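Local coordinates for fiber protein 2 (PDB 2VTW) that probably attaches the avian adenovirus particle to its host-cell receptor through this trimeric C-terminal head domain of the short fibre, at residues C83-I88 against Y164-F169; L35-T40 against V74-F79; S111-N116 against S126-L131. All blocks are in the same frame, centred on the assembly; numbering follows the deposited sequence.

Interaction 1 of 3, residues C83-I88 against Y164-F169; sequences CNPSNI and YNLIAF
The contact between C83-I88 and Y164-F169 is a buried, apolar packing of a loop on a strand in the beta sandwich of the fibre head: C83 and P85, in the loop that follows strand 71-76, lie against Y164 and L166 of strand 163-173. It illustrates how a turn can be braced on a sheet by side chains while N84 ties the turn to itself. C83 meets the Y164 ring by a CH-pi contact, CB lying over one face, offset toward the rim, 4.0 Å from the ring centroid and 24° off the normal. The sulfur stands farther out and oblique to the same ring, a sulfur-aromatic contact at 4.8 Å from SG to the centroid. With SG anti to the backbone N (chi1 -167°), the thiol is carried on toward L166, whose CD1 it meets at 4.0 Å. The other methyl of L166, CD2, meets the CD corner of the P85 ring at 3.5 Å. The tyrosine has further partners: F79 packs edge-to-face with its ring, and OH is hydrogen-bonded to Q82 and N160. Beyond C83 the chain makes a type I beta turn from N84 to N87; the N84 amide bonds across it to I88, and S86 OG reaches W75 and N20. N84 OD1 accepts from the backbone N of I88 at 2.9 Å, with the donor tilted 26° from the carbonyl plane. On the other branch of that amide, ND2 donates to I88 O at 2.7 Å, on a lone pair and in the carbonyl plane.

Interaction 2 of 3, residues L35-T40 against V74-F79; sequences LQQINT and VWVSSF
V76 rests its CG1 methyl against the ends of both L35 and Q37, joining strands 28-40 and 71-76 across the interior of the head's beta sandwich; each strand pairs with 4-23, and the two meet here through side chains. L35 comes tip to tip, its CD2 3.8 Å from V76 CG1, while its CD1 lies near both valine methyls. The valine's chi1 of 171° sets CG1 anti to the backbone N and CG2 anti to the carbonyl carbon, a branching that presents both methyls to the leucine. Q37 approaches V76 from the opposite direction with its chain extended beyond CG, and its amide nitrogen NE2 comes within 3.6 Å of V76 CG1. This is packing, since the polar partner of NE2 is T46 on strand 43-53. The other end of the amide is bonded too: one water donates to Q37 OE1 and to the backbone O of S77, linking strand 28-40 to the loop after strand 71-76. Just beyond, S77 forms an ST turn, its OG accepting from F79 N at 3.0 Å. In the water bridge, the oxygen lies 2.9 Å from Q37 OE1 and 2.7 Å from S77 O.

Interaction 3 of 3, residues S111-N116 against S126-L131; sequences SPPVFN and SRFGVL
The F128 ring is approached obliquely by two consecutive prolines, P112 and P113, while R127 CB lies over one of its faces, 3.7 Å above the plane and offset toward the rim. The closer proline is P113, whose CD lies 3.6 Å from F128 CE2; its side chain crosses that of the phenylalanine at about a right angle. P112 is looser, with CB 4.3 Å from F128 CD2. The meeting is thus concentrated on the CD2-CE2 side of the ring. A chi1 of -53° puts F128 CG anti to its carbonyl carbon and beside the backbone N, directing the ring to the prolines. This is a small, partly buried apolar contact, an example of rigid proline rings packing on an aromatic where the chain has no regular structure. Nearby, the backbone N of R127 and that of F128 both donate to OE1 of Q152, which also touches P112, so one glutamine of strand 147-157 links both sides of the contact. F128 further packs on P136 of the third subunit of the trimer. Strand 115-116 follows the prolines and runs parallel to strand 147-157, whereas G129 to L131 lead into strand 129-140, antiparallel to 147-157, and extend the sheet into that third subunit by an antiparallel ladder.

In the fold
Read from the N terminus, the contacts show how a beta-rich fold secures successive loops. Interaction 2 comes first, closing the excursion from strand 28-40 through strand 43-53 and helix 64-67 to strand 71-76. The chain then enters 83-88, and interaction 1 closes a much longer loop by meeting strand 163-173. Interaction 3, with only nine residues between its segments, is contained in that loop, so 1 and 3 nest while 2 precedes both. Strands 71-76 and 163-173 are sheet neighbours, and F169 N probably hydrogen-bonds to V74 O between interactions 1 and 2. W75 packs on F115, and A168 O meets S126 OG, tying interaction 3 to the others.

Interaction 1 of 3, residues C83-I88 against Y164-F169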
loop_
_atom_site.group_PDB
_atom_site.type_symbol
_atom_site.label_atom_id
_atom_site.label_comp_id
_atom_site.label_asym_id
_atom_site.label_seq_id
_atom_site.Cartn_x
_atom_site.Cartn_y
_atom_site.Cartn_z
ATOM N N CYS A 83 -8.260 -8.948 -24.939
ATOM C CA CYS A 83 -6.924 -8.371 -24.653
ATOM C C CYS A 83 -6.335 -8.932 -23.340
ATOM O O CYS A 83 -6.645 -8.462 -22.251
ATOM C CB CYS A 83 -7.014 -6.841 -24.625
ATOM S SG CYS A 83 -5.443 -6.041 -24.646
ATOM N N ASN A 84 -5.496 -9.957 -23.480
ATOM C CA ASN A 84 -5.038 -10.799 -22.381
ATOM C C ASN A 84 -3.621 -11.325 -22.661
ATOM O O ASN A 84 -3.416 -12.521 -22.767
ATOM C CB ASN A 84 -6.013 -11.956 -22.203
ATOM C CG ASN A 84 -5.854 -12.665 -20.872
ATOM O OD1 ASN A 84 -4.992 -12.302 -20.043
ATOM N ND2 ASN A 84 -6.711 -13.657 -20.628
ATOM N N PRO A 85 -2.634 -10.423 -22.756
ATOM C CA PRO A 85 -1.264 -10.768 -23.170
ATOM C C PRO A 85 -0.585 -11.885 -22.365
ATOM O O PRO A 85 0.266 -12.592 -22.914
ATOM C CB PRO A 85 -0.494 -9.461 -22.976
ATOM C CG PRO A 85 -1.510 -8.391 -22.887
ATOM C CD PRO A 85 -2.782 -8.985 -22.459
ATOM N N SER A 86 -0.982 -12.036 -21.100
ATOM C CA SER A 86 -0.369 -12.967 -20.139
ATOM C C SER A 86 -1.216 -14.194 -19.873
ATOM O O SER A 86 -0.796 -15.071 -19.148
ATOM C CB SER A 86 -0.081 -12.242 -18.792
ATOM O OG SER A 86 1.024 -11.352 -18.932
ATOM N N ASN A 87 -2.420 -14.236 -20.433
ATOM C CA ASN A 87 -3.247 -15.434 -20.445
ATOM C C ASN A 87 -3.784 -15.693 -19.064
ATOM O O ASN A 87 -3.776 -16.822 -18.580
ATOM C CB ASN A 87 -2.459 -16.638 -21.021
ATOM C CG ASN A 87 -3.311 -17.897 -21.227
ATOM O OD1 ASN A 87 -4.526 -17.830 -21.495
ATOM N ND2 ASN A 87 -2.668 -19.067 -21.060
ATOM N N ILE A 88 -4.280 -14.629 -18.431
ATOM C CA ILE A 88 -5.074 -14.794 -17.223
ATOM C C ILE A 88 -6.260 -15.670 -17.586
ATOM O O ILE A 88 -6.957 -15.383 -18.541
ATOM C CB ILE A 88 -5.554 -13.434 -16.612
ATOM C CG1 ILE A 88 -4.370 -12.491 -16.371
ATOM C CG2 ILE A 88 -6.279 -13.634 -15.296
ATOM C CD1 ILE A 88 -3.206 -13.121 -15.603
ATOM N N TYR A 164 -7.307 -1.116 -24.883
ATOM C CA TYR A 164 -7.926 -1.610 -23.654
ATOM C C TYR A 164 -7.002 -1.290 -22.443
ATOM O O TYR A 164 -5.773 -1.403 -22.522
ATOM C CB TYR A 164 -8.103 -3.134 -23.697
ATOM C CG TYR A 164 -8.951 -3.657 -24.830
ATOM C CD1 TYR A 164 -10.226 -4.158 -24.596
ATOM C CD2 TYR A 164 -8.452 -3.691 -26.134
ATOM C CE1 TYR A 164 -11.013 -4.665 -25.648
ATOM C CE2 TYR A 164 -9.230 -4.193 -27.200
ATOM C CZ TYR A 164 -10.511 -4.672 -26.947
ATOM O OH TYR A 164 -11.289 -5.170 -27.987
ATOM N N ASN A 165 -7.614 -0.928 -21.321
ATOM C CA ASN A 165 -6.858 -0.589 -20.101
ATOM C C ASN A 165 -6.649 -1.820 -19.212
ATOM O O ASN A 165 -7.596 -2.422 -18.720
ATOM C CB ASN A 165 -7.545 0.529 -19.337
ATOM C CG ASN A 165 -7.622 1.831 -20.129
ATOM O OD1 ASN A 165 -6.688 2.245 -20.828
ATOM N ND2 ASN A 165 -8.756 2.476 -20.026
ATOM N N LEU A 166 -5.380 -2.193 -19.066
ATOM C CA LEU A 166 -4.922 -3.306 -18.235
ATOM C C LEU A 166 -3.909 -2.794 -17.193
ATOM O O LEU A 166 -3.423 -1.672 -17.320
ATOM C CB LEU A 166 -4.241 -4.370 -19.103
ATOM C CG LEU A 166 -5.141 -5.376 -19.877
ATOM C CD1 LEU A 166 -6.007 -4.674 -20.935
ATOM C CD2 LEU A 166 -4.252 -6.466 -20.489
ATOM N N ILE A 167 -3.580 -3.639 -16.207
ATOM C CA ILE A 167 -2.509 -3.355 -15.238
ATOM C C ILE A 167 -1.217 -4.128 -15.568
ATOM O O ILE A 167 -1.218 -5.339 -15.557
ATOM C CB ILE A 167 -2.935 -3.692 -13.753
ATOM C CG1 ILE A 167 -4.369 -3.235 -13.464
ATOM C CG2 ILE A 167 -1.887 -3.069 -12.754
ATOM C CD1 ILE A 167 -5.023 -3.845 -12.242
ATOM N N ALA A 168 -0.131 -3.415 -15.845
ATOM C CA ALA A 168 1.188 -4.009 -16.017
ATOM C C ALA A 168 1.921 -4.039 -14.662
ATOM O O ALA A 168 1.990 -3.012 -13.967
ATOM C CB ALA A 168 2.007 -3.237 -17.039
ATOM N N PHE A 169 2.414 -5.222 -14.292
ATOM C CA PHE A 169 3.265 -5.430 -13.114
ATOM C C PHE A 169 4.631 -5.813 -13.622
ATOM O O PHE A 169 4.769 -6.870 -14.222
ATOM C CB PHE A 169 2.764 -6.583 -12.261
ATOM C CG PHE A 169 1.486 -6.317 -11.523
ATOM C CD1 PHE A 169 1.486 -6.126 -10.161
ATOM C CD2 PHE A 169 0.272 -6.329 -12.184
ATOM C CE1 PHE A 169 0.317 -5.912 -9.469
ATOM C CE2 PHE A 169 -0.928 -6.104 -11.488
ATOM C CZ PHE A 169 -0.911 -5.890 -10.145
#

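Interaction 2 of 3, residues L35-T40 against V74-F79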
loop_
_atom_site.group_PDB
_atom_site.type_symbol
_atom_site.label_atom_id
_atom_site.label_comp_id
_atom_site.label_asym_id
_atom_site.label_seq_id
_atom_site.Cartn_x
_atom_site.Cartn_y
_atom_site.Cartn_z
ATOM N N LEU A 35 -4.422 -14.733 -8.515
ATOM C CA LEU A 35 -4.941 -13.366 -8.671
ATOM C C LEU A 35 -6.273 -13.270 -7.948
ATOM O O LEU A 35 -7.189 -14.051 -8.219
ATOM C CB LEU A 35 -5.151 -13.078 -10.159
ATOM C CG LEU A 35 -5.874 -11.787 -10.559
ATOM C CD1 LEU A 35 -5.062 -10.571 -10.038
ATOM C CD2 LEU A 35 -6.064 -11.718 -12.100
ATOM N N GLN A 36 -6.380 -12.359 -6.987
ATOM C CA GLN A 36 -7.616 -12.154 -6.237
ATOM C C GLN A 36 -7.858 -10.658 -6.235
ATOM O O GLN A 36 -7.024 -9.902 -5.713
ATOM C CB GLN A 36 -7.473 -12.676 -4.812
ATOM C CG GLN A 36 -7.371 -14.222 -4.725
ATOM C CD GLN A 36 -6.976 -14.719 -3.360
ATOM O OE1 GLN A 36 -5.798 -14.684 -3.018
ATOM N NE2 GLN A 36 -7.950 -15.174 -2.563
ATOM N N GLN A 37 -8.946 -10.229 -6.875
ATOM C CA GLN A 37 -9.329 -8.800 -6.962
ATOM C C GLN A 37 -10.676 -8.536 -6.301
ATOM O O GLN A 37 -11.554 -9.413 -6.286
ATOM C CB GLN A 37 -9.410 -8.366 -8.404
ATOM C CG GLN A 37 -8.109 -8.517 -9.156
ATOM C CD GLN A 37 -8.231 -8.181 -10.609
ATOM O OE1 GLN A 37 -8.879 -8.905 -11.364
ATOM N NE2 GLN A 37 -7.589 -7.088 -11.032
ATOM N N ILE A 38 -10.830 -7.346 -5.728
ATOM C CA ILE A 38 -12.121 -6.877 -5.244
ATOM C C ILE A 38 -12.384 -5.477 -5.825
ATOM O O ILE A 38 -11.438 -4.697 -6.051
ATOM C CB ILE A 38 -12.272 -6.915 -3.671
ATOM C CG1 ILE A 38 -11.293 -5.972 -3.002
ATOM C CG2 ILE A 38 -12.133 -8.411 -3.097
ATOM C CD1 ILE A 38 -11.683 -5.499 -1.573
ATOM N N ASN A 39 -13.649 -5.199 -6.140
ATOM C CA ASN A 39 -14.093 -3.859 -6.539
ATOM C C ASN A 39 -15.005 -3.437 -5.420
ATOM O O ASN A 39 -16.007 -4.102 -5.166
ATOM C CB ASN A 39 -14.849 -3.854 -7.876
ATOM C CG ASN A 39 -15.291 -2.431 -8.340
ATOM O OD1 ASN A 39 -15.554 -1.549 -7.547
ATOM N ND2 ASN A 39 -15.421 -2.257 -9.630
ATOM N N THR A 40 -14.608 -2.368 -4.715
ATOM C CA THR A 40 -15.418 -1.764 -3.678
ATOM C C THR A 40 -15.800 -0.392 -4.185
ATOM O O THR A 40 -14.990 0.540 -4.166
ATOM C CB THR A 40 -14.626 -1.599 -2.320
ATOM O OG1 THR A 40 -14.108 -2.853 -1.907
ATOM C CG2 THR A 40 -15.508 -1.088 -1.206
ATOM N N VAL A 74 4.123 -9.057 -15.916
ATOM C CA VAL A 74 2.871 -9.780 -15.893
ATOM C C VAL A 74 1.729 -8.752 -16.131
ATOM O O VAL A 74 1.694 -7.680 -15.510
ATOM C CB VAL A 74 2.671 -10.508 -14.544
ATOM C CG1 VAL A 74 1.262 -11.160 -14.452
ATOM C CG2 VAL A 74 3.748 -11.561 -14.376
ATOM N N TRP A 75 0.838 -9.073 -17.069
ATOM C CA TRP A 75 -0.346 -8.269 -17.370
ATOM C C TRP A 75 -1.563 -8.827 -16.674
ATOM O O TRP A 75 -1.896 -9.987 -16.867
ATOM C CB TRP A 75 -0.594 -8.252 -18.890
ATOM C CG TRP A 75 0.338 -7.356 -19.590
ATOM C CD1 TRP A 75 1.488 -7.701 -20.208
ATOM C CD2 TRP A 75 0.214 -5.931 -19.726
ATOM N NE1 TRP A 75 2.097 -6.583 -20.722
ATOM C CE2 TRP A 75 1.334 -5.482 -20.431
ATOM C CE3 TRP A 75 -0.721 -4.994 -19.287
ATOM C CZ2 TRP A 75 1.526 -4.141 -20.741
ATOM C CZ3 TRP A 75 -0.530 -3.673 -19.592
ATOM C CH2 TRP A 75 0.573 -3.253 -20.315
ATOM N N VAL A 76 -2.223 -8.032 -15.835
ATOM C CA VAL A 76 -3.539 -8.433 -15.307
ATOM C C VAL A 76 -4.619 -7.789 -16.174
ATOM O O VAL A 76 -4.590 -6.561 -16.425
ATOM C CB VAL A 76 -3.746 -8.074 -13.828
ATOM C CG1 VAL A 76 -5.185 -8.305 -13.400
ATOM C CG2 VAL A 76 -2.801 -8.901 -12.974
ATOM N N SER A 77 -5.562 -8.625 -16.620
ATOM C CA SER A 77 -6.571 -8.236 -17.609
ATOM C C SER A 77 -7.923 -8.634 -17.118
ATOM O O SER A 77 -8.049 -9.641 -16.434
ATOM C CB SER A 77 -6.284 -8.890 -18.960
ATOM O OG SER A 77 -7.253 -8.523 -19.935
ATOM N N SER A 78 -8.906 -7.770 -17.400
ATOM C CA SER A 78 -10.312 -8.055 -17.248
ATOM C C SER A 78 -10.974 -8.429 -18.617
ATOM O O SER A 78 -12.155 -8.712 -18.643
ATOM C CB SER A 78 -11.049 -6.843 -16.669
ATOM O OG SER A 78 -10.977 -5.721 -17.551
ATOM N N PHE A 79 -10.208 -8.388 -19.708
ATOM C CA PHE A 79 -10.683 -8.707 -21.071
ATOM C C PHE A 79 -10.022 -10.025 -21.483
ATOM O O PHE A 79 -9.024 -10.043 -22.226
ATOM C CB PHE A 79 -10.286 -7.610 -22.062
ATOM C CG PHE A 79 -10.788 -6.228 -21.697
ATOM C CD1 PHE A 79 -12.117 -5.880 -21.890
ATOM C CD2 PHE A 79 -9.921 -5.278 -21.161
ATOM C CE1 PHE A 79 -12.571 -4.610 -21.577
ATOM C CE2 PHE A 79 -10.365 -4.012 -20.848
ATOM C CZ PHE A 79 -11.688 -3.669 -21.054
HETATM O O HOH W 1 -9.260 -8.727 -14.236
#

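Interaction 3 of 3, residues S111-N116 against S126-L131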
loop_
_atom_site.group_PDB
_atom_site.type_symbol
_atom_site.label_atom_id
_atom_site.label_comp_id
_atom_site.label_asym_id
_atom_site.label_seq_id
_atom_site.Cartn_x
_atom_site.Cartn_y
_atom_site.Cartn_z
ATOM N N SER A 111 -1.402 9.168 -18.597
ATOM C CA SER A 111 -1.193 8.868 -20.047
ATOM C C SER A 111 0.156 8.247 -20.320
ATOM O O SER A 111 0.971 8.813 -21.044
ATOM C CB SER A 111 -1.387 10.106 -20.934
ATOM O OG SER A 111 -2.723 10.575 -20.850
ATOM N N PRO A 112 0.393 7.067 -19.741
ATOM C CA PRO A 112 1.655 6.354 -19.974
ATOM C C PRO A 112 1.758 5.860 -21.431
ATOM O O PRO A 112 0.762 5.863 -22.131
ATOM C CB PRO A 112 1.562 5.168 -19.042
ATOM C CG PRO A 112 0.084 4.985 -18.806
ATOM C CD PRO A 112 -0.517 6.335 -18.856
ATOM N N PRO A 113 2.960 5.469 -21.882
ATOM C CA PRO A 113 3.081 4.890 -23.244
ATOM C C PRO A 113 2.162 3.685 -23.534
ATOM O O PRO A 113 1.956 2.826 -22.676
ATOM C CB PRO A 113 4.556 4.500 -23.322
ATOM C CG PRO A 113 5.228 5.486 -22.417
ATOM C CD PRO A 113 4.279 5.589 -21.235
ATOM N N VAL A 114 1.562 3.675 -24.724
ATOM C CA VAL A 114 0.702 2.568 -25.138
ATOM C C VAL A 114 1.550 1.312 -25.304
ATOM O O VAL A 114 2.688 1.381 -25.788
ATOM C CB VAL A 114 -0.078 2.892 -26.477
ATOM C CG1 VAL A 114 0.835 3.536 -27.449
ATOM C CG2 VAL A 114 -0.673 1.619 -27.105
ATOM N N PHE A 115 0.998 0.175 -24.907
ATOM C CA PHE A 115 1.586 -1.118 -25.241
ATOM C C PHE A 115 0.969 -1.577 -26.577
ATOM O O PHE A 115 -0.188 -1.986 -26.631
ATOM C CB PHE A 115 1.334 -2.132 -24.122
ATOM C CG PHE A 115 1.820 -3.529 -24.417
ATOM C CD1 PHE A 115 3.001 -3.748 -25.073
ATOM C CD2 PHE A 115 1.084 -4.624 -24.004
ATOM C CE1 PHE A 115 3.435 -5.042 -25.335
ATOM C CE2 PHE A 115 1.525 -5.926 -24.269
ATOM C CZ PHE A 115 2.700 -6.121 -24.927
ATOM N N ASN A 116 1.751 -1.471 -27.648
ATOM C CA ASN A 116 1.255 -1.804 -28.988
ATOM C C ASN A 116 1.489 -3.275 -29.303
ATOM O O ASN A 116 2.601 -3.690 -29.626
ATOM C CB ASN A 116 1.879 -0.901 -30.054
ATOM C CG ASN A 116 1.037 -0.835 -31.344
ATOM O OD1 ASN A 116 0.218 -1.706 -31.612
ATOM N ND2 ASN A 116 1.234 0.223 -32.122
ATOM N N SER A 126 6.642 -1.692 -17.354
ATOM C CA SER A 126 5.870 -0.863 -16.412
ATOM C C SER A 126 6.809 0.151 -15.762
ATOM O O SER A 126 7.804 -0.232 -15.156
ATOM C CB SER A 126 5.235 -1.765 -15.374
ATOM O OG SER A 126 4.301 -1.091 -14.568
ATOM N N ARG A 127 6.516 1.444 -15.901
ATOM C CA ARG A 127 7.428 2.490 -15.391
ATOM C C ARG A 127 6.826 3.626 -14.527
ATOM O O ARG A 127 7.563 4.289 -13.793
ATOM C CB ARG A 127 8.167 3.102 -16.567
ATOM C CG ARG A 127 9.254 2.178 -17.120
ATOM C CD ARG A 127 10.112 2.827 -18.188
ATOM N NE ARG A 127 10.603 4.129 -17.741
ATOM C CZ ARG A 127 11.653 4.338 -16.952
ATOM N NH1 ARG A 127 12.407 3.330 -16.496
ATOM N NH2 ARG A 127 11.953 5.589 -16.623
ATOM N N PHE A 128 5.514 3.869 -14.623
ATOM C CA PHE A 128 4.921 5.097 -14.077
ATOM C C PHE A 128 3.789 4.729 -13.138
ATOM O O PHE A 128 2.720 4.286 -13.563
ATOM C CB PHE A 128 4.438 6.037 -15.205
ATOM C CG PHE A 128 5.498 6.334 -16.224
ATOM C CD1 PHE A 128 6.523 7.215 -15.935
ATOM C CD2 PHE A 128 5.514 5.670 -17.447
ATOM C CE1 PHE A 128 7.542 7.466 -16.881
ATOM C CE2 PHE A 128 6.509 5.903 -18.382
ATOM C CZ PHE A 128 7.526 6.808 -18.104
ATOM N N GLY A 129 4.031 4.945 -11.852
ATOM C CA GLY A 129 3.158 4.481 -10.808
ATOM C C GLY A 129 4.005 4.110 -9.595
ATOM O O GLY A 129 5.188 4.469 -9.509
ATOM N N VAL A 130 3.389 3.425 -8.646
ATOM C CA VAL A 130 4.038 3.111 -7.393
ATOM C C VAL A 130 5.055 1.983 -7.618
ATOM O O VAL A 130 4.819 1.093 -8.433
ATOM C CB VAL A 130 3.010 2.691 -6.305
ATOM C CG1 VAL A 130 2.479 1.297 -6.553
ATOM C CG2 VAL A 130 3.632 2.788 -4.909
ATOM N N LEU A 131 6.153 2.034 -6.866
ATOM C CA LEU A 131 7.144 0.955 -6.802
ATOM C C LEU A 131 7.136 0.376 -5.398
ATOM O O LEU A 131 7.410 1.107 -4.437
ATOM C CB LEU A 131 8.544 1.500 -7.117
ATOM C CG LEU A 131 9.655 0.454 -7.162
ATOM C CD1 LEU A 131 9.531 -0.427 -8.424
ATOM C CD2 LEU A 131 11.024 1.108 -7.033
#